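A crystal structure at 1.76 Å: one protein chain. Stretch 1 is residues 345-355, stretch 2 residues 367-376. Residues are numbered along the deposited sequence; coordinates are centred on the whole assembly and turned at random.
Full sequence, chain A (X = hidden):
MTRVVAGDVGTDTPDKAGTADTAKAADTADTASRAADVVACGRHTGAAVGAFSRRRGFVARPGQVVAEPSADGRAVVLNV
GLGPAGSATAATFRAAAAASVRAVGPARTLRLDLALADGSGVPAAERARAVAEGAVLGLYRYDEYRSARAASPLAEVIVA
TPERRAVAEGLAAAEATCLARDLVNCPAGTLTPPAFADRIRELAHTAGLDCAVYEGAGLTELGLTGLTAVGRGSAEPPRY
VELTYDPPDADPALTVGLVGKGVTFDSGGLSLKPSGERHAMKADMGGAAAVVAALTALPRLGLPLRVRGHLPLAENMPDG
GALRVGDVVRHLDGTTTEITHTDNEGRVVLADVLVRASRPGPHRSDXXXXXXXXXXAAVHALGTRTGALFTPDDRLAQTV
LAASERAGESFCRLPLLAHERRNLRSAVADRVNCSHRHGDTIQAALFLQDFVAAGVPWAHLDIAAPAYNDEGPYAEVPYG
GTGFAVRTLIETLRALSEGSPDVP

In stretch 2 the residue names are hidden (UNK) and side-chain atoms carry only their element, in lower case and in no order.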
# COMPACT_ATOMS: atom_id res chain seq x y z
N GLU A 345 -19.32 -3.16 12.46
CA GLU A 345 -20.66 -3.75 12.57
C GLU A 345 -21.03 -4.08 14.01
O GLU A 345 -22.21 -4.07 14.35
CB GLU A 345 -20.79 -4.99 11.66
CG GLU A 345 -20.45 -6.34 12.28
CD GLU A 345 -19.01 -6.55 12.66
OE1 GLU A 345 -18.13 -5.76 12.25
OE2 GLU A 345 -18.75 -7.54 13.37
N GLY A 346 -20.04 -4.37 14.86
CA GLY A 346 -20.29 -4.76 16.24
C GLY A 346 -21.12 -3.75 17.03
O GLY A 346 -22.08 -4.12 17.72
N ARG A 347 -20.75 -2.47 16.92
CA ARG A 347 -21.46 -1.45 17.68
C ARG A 347 -22.92 -1.31 17.22
O ARG A 347 -23.81 -1.06 18.02
CB ARG A 347 -20.72 -0.10 17.63
CG ARG A 347 -20.72 0.62 16.28
CD ARG A 347 -19.64 1.69 16.25
NE ARG A 347 -18.32 1.08 16.23
CZ ARG A 347 -17.15 1.72 16.20
NH1 ARG A 347 -17.07 3.05 16.21
NH2 ARG A 347 -16.04 1.01 16.16
N VAL A 348 -23.14 -1.53 15.93
CA VAL A 348 -24.47 -1.46 15.32
C VAL A 348 -25.36 -2.62 15.81
O VAL A 348 -26.54 -2.41 16.09
CB VAL A 348 -24.36 -1.43 13.76
CG1 VAL A 348 -25.72 -1.50 13.09
CG2 VAL A 348 -23.60 -0.19 13.31
N VAL A 349 -24.79 -3.80 15.92
CA VAL A 349 -25.48 -4.98 16.45
C VAL A 349 -25.82 -4.79 17.95
O VAL A 349 -26.95 -5.07 18.39
CB VAL A 349 -24.63 -6.25 16.25
CG1 VAL A 349 -25.22 -7.43 16.98
CG2 VAL A 349 -24.47 -6.58 14.76
N LEU A 350 -24.86 -4.32 18.73
CA LEU A 350 -25.05 -4.13 20.17
C LEU A 350 -26.08 -3.06 20.52
O LEU A 350 -26.74 -3.17 21.55
CB LEU A 350 -23.72 -3.78 20.84
CG LEU A 350 -22.65 -4.88 20.84
CD1 LEU A 350 -21.29 -4.33 21.28
CD2 LEU A 350 -23.08 -6.01 21.72
N ALA A 351 -26.19 -2.01 19.69
CA ALA A 351 -27.03 -0.84 19.98
C ALA A 351 -28.43 -1.20 20.47
O ALA A 351 -28.84 -0.85 21.57
CB ALA A 351 -27.12 0.06 18.75
N ASP A 352 -29.15 -1.98 19.66
CA ASP A 352 -30.55 -2.29 19.99
C ASP A 352 -30.65 -3.22 21.19
O ASP A 352 -31.60 -3.15 21.96
CB ASP A 352 -31.26 -2.91 18.79
CG ASP A 352 -31.09 -2.08 17.55
OD1 ASP A 352 -31.87 -1.14 17.38
OD2 ASP A 352 -30.12 -2.31 16.78
N VAL A 353 -29.65 -4.08 21.36
CA VAL A 353 -29.64 -4.98 22.52
C VAL A 353 -29.45 -4.19 23.82
O VAL A 353 -30.07 -4.49 24.83
CB VAL A 353 -28.58 -6.10 22.37
CG1 VAL A 353 -28.58 -7.01 23.59
CG2 VAL A 353 -28.84 -6.89 21.09
N LEU A 354 -28.61 -3.15 23.79
CA LEU A 354 -28.47 -2.26 24.96
C LEU A 354 -29.76 -1.52 25.29
O LEU A 354 -30.08 -1.33 26.47
CB LEU A 354 -27.31 -1.27 24.75
CG LEU A 354 -25.91 -1.88 24.83
CD1 LEU A 354 -24.88 -0.89 24.29
CD2 LEU A 354 -25.56 -2.30 26.25
N VAL A 355 -30.51 -1.13 24.26
CA VAL A 355 -31.84 -0.51 24.47
C VAL A 355 -32.73 -1.53 25.20
O VAL A 355 -33.31 -1.23 26.24
CB VAL A 355 -32.50 -0.04 23.15
CG1 VAL A 355 -33.91 0.49 23.41
CG2 VAL A 355 -31.66 1.03 22.45
N UNK A 367 -27.92 -2.73 36.62
CA UNK A 367 -26.61 -2.46 36.02
C UNK A 367 -26.50 -3.25 34.72
O UNK A 367 -26.99 -4.37 34.65
c UNK A 367 -23.23 -4.05 37.33
c UNK A 367 -25.49 -2.91 36.98
c UNK A 367 -23.40 -2.01 35.93
c UNK A 367 -24.11 -3.27 36.38
N UNK A 368 -25.88 -2.67 33.70
CA UNK A 368 -25.62 -3.40 32.44
C UNK A 368 -24.13 -3.36 32.11
O UNK A 368 -23.53 -2.30 32.11
c UNK A 368 -26.43 -2.80 31.27
c UNK A 368 -27.92 -2.90 31.57
c UNK A 368 -26.10 -3.50 29.95
N UNK A 369 -23.55 -4.52 31.82
CA UNK A 369 -22.14 -4.62 31.42
C UNK A 369 -22.09 -5.27 30.04
O UNK A 369 -22.63 -6.35 29.87
c UNK A 369 -21.30 -5.43 32.41
c UNK A 369 -21.31 -4.78 33.79
c UNK A 369 -19.85 -5.61 31.91
N UNK A 370 -21.47 -4.62 29.06
CA UNK A 370 -21.26 -5.25 27.76
C UNK A 370 -19.81 -5.67 27.60
O UNK A 370 -18.90 -5.03 28.14
o UNK A 370 -21.11 -2.14 26.52
o UNK A 370 -19.77 -3.61 25.55
c UNK A 370 -21.76 -4.39 26.60
c UNK A 370 -20.81 -3.31 26.21
N UNK A 371 -19.62 -6.77 26.87
CA UNK A 371 -18.31 -7.34 26.60
C UNK A 371 -18.25 -7.62 25.11
O UNK A 371 -19.13 -8.30 24.56
c UNK A 371 -16.64 -9.14 27.21
c UNK A 371 -18.08 -8.67 27.37
c UNK A 371 -18.42 -8.52 28.84
N UNK A 372 -17.23 -7.09 24.44
CA UNK A 372 -17.15 -7.17 22.99
C UNK A 372 -15.74 -7.06 22.48
O UNK A 372 -14.94 -6.29 23.01
c UNK A 372 -18.03 -6.08 22.38
N UNK A 373 -15.42 -7.86 21.47
CA UNK A 373 -14.18 -7.69 20.69
C UNK A 373 -14.48 -6.60 19.65
O UNK A 373 -14.81 -6.89 18.49
o UNK A 373 -14.89 -9.56 19.31
c UNK A 373 -13.77 -9.01 20.02
c UNK A 373 -13.33 -10.02 21.09
N UNK A 374 -14.38 -5.35 20.07
CA UNK A 374 -15.02 -4.28 19.33
C UNK A 374 -14.10 -3.54 18.36
O UNK A 374 -14.47 -3.40 17.20
c UNK A 374 -18.02 -3.48 19.21
c UNK A 374 -15.74 -3.30 20.27
c UNK A 374 -16.92 -2.53 19.67
c UNK A 374 -17.45 -1.52 20.66
N UNK A 375 -12.93 -3.09 18.82
CA UNK A 375 -12.11 -2.19 18.00
C UNK A 375 -10.66 -2.60 17.92
O UNK A 375 -10.11 -3.07 18.91
c UNK A 375 -13.58 -0.26 18.60
o UNK A 375 -11.51 -0.62 19.79
c UNK A 375 -12.16 -0.73 18.51
N UNK A 376 -10.06 -2.39 16.77
CA UNK A 376 -8.64 -2.68 16.57
C UNK A 376 -7.76 -1.54 17.06
O UNK A 376 -6.59 -1.75 17.34
o UNK A 376 -8.75 -1.87 14.30
c UNK A 376 -8.36 -2.97 15.11

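Stretch 1 is helical, and 367-372 of stretch 2 form a strand. The strand runs nearly antiparallel to the helix, at 164°, with a closest approach of 10.6 Å between the axes.

Position 367 has four side-chain carbons, forked at the second. None comes within reach of the helix. A four-carbon chain forked there is leucine, so this is Leu367.

Position 368 has three carbons, one carrying the other two. The CA-to-CB bond points toward the helix, and one outer carbon touches Leu354. The branch at CB identifies valine. CG1 of Val368 lies 3.9 Å from CD2 of Leu354, an apolar contact.

Position 369 has the same pattern of three carbons branched at CB. Its CA-to-CB bond points away from the helix, as expected for the next residue along a strand. It is Val369.

Position 370 has two carbons, the second carrying two oxygens. CB points toward the helix and lies 4.4 Å from CD2 of Leu354. Two oxygens with no nitrogen mean aspartate. Both oxygens of Asp370 are hydrogen-bonded elsewhere in the structure, so the acid is satisfied without a partner on the helix.

Position 371 again has three carbons branched at CB, with CA-to-CB directed away from the helix. It is Val371.

Position 372 has one side-chain carbon and nothing beyond it. CB points toward the helix and sits 3.9 Å from CD1 of Leu350. A lone CB means alanine, Ala372. The leucine packs directly against this methyl.

Position 373 has one carbon carrying one oxygen and one carbon. It does not reach the helix. The branched hydroxyl side chain is threonine, Thr373, and its OG1 is hydrogen-bonded elsewhere.

Position 374 has four carbons, forked at the second. CA-to-CB points sideways, but the end of the chain approaches the helix. This is leucine. In Leu374, CD1 lies 3.7 Å from N of Arg347, 3.8 Å from C of Gly346 and 4.0 Å from CD1 of Leu350. Gly346 has no side chain, and the space matters: an ideal CB there would be 2.9 Å from CD1 of Leu374, a clash.

Position 375 has one carbon carrying one oxygen and one carbon. The outer carbon touches the guanidinium of Arg347 obliquely. This is threonine. CG2 of Thr375 lies 3.7 Å from NH2 of Arg347. OG1 of Thr375 and NH2 of Arg347 are both hydrogen-bonded elsewhere.

Position 376 has one carbon followed by one oxygen. This is serine. Ser376 is exposed and out of reach of the helix.

The contact works by packing. No hydrogen bond crosses between the stretches, and they bury 345 Å² in total. Alternation along the strand turns Val368, Asp370 and Ala372 toward the helix. Leu354 meets the first two, and Leu350, one helical turn earlier, meets the third. Beyond the strand, Leu374 extends the apolar contact to Leu350 and lies against the backbone at Gly346, where the backbones of the two stretches come closest, with CA of Gly346 6.1 Å from CA of Leu374.

Stretch 2, residues 367-376: LVVDVATLTS
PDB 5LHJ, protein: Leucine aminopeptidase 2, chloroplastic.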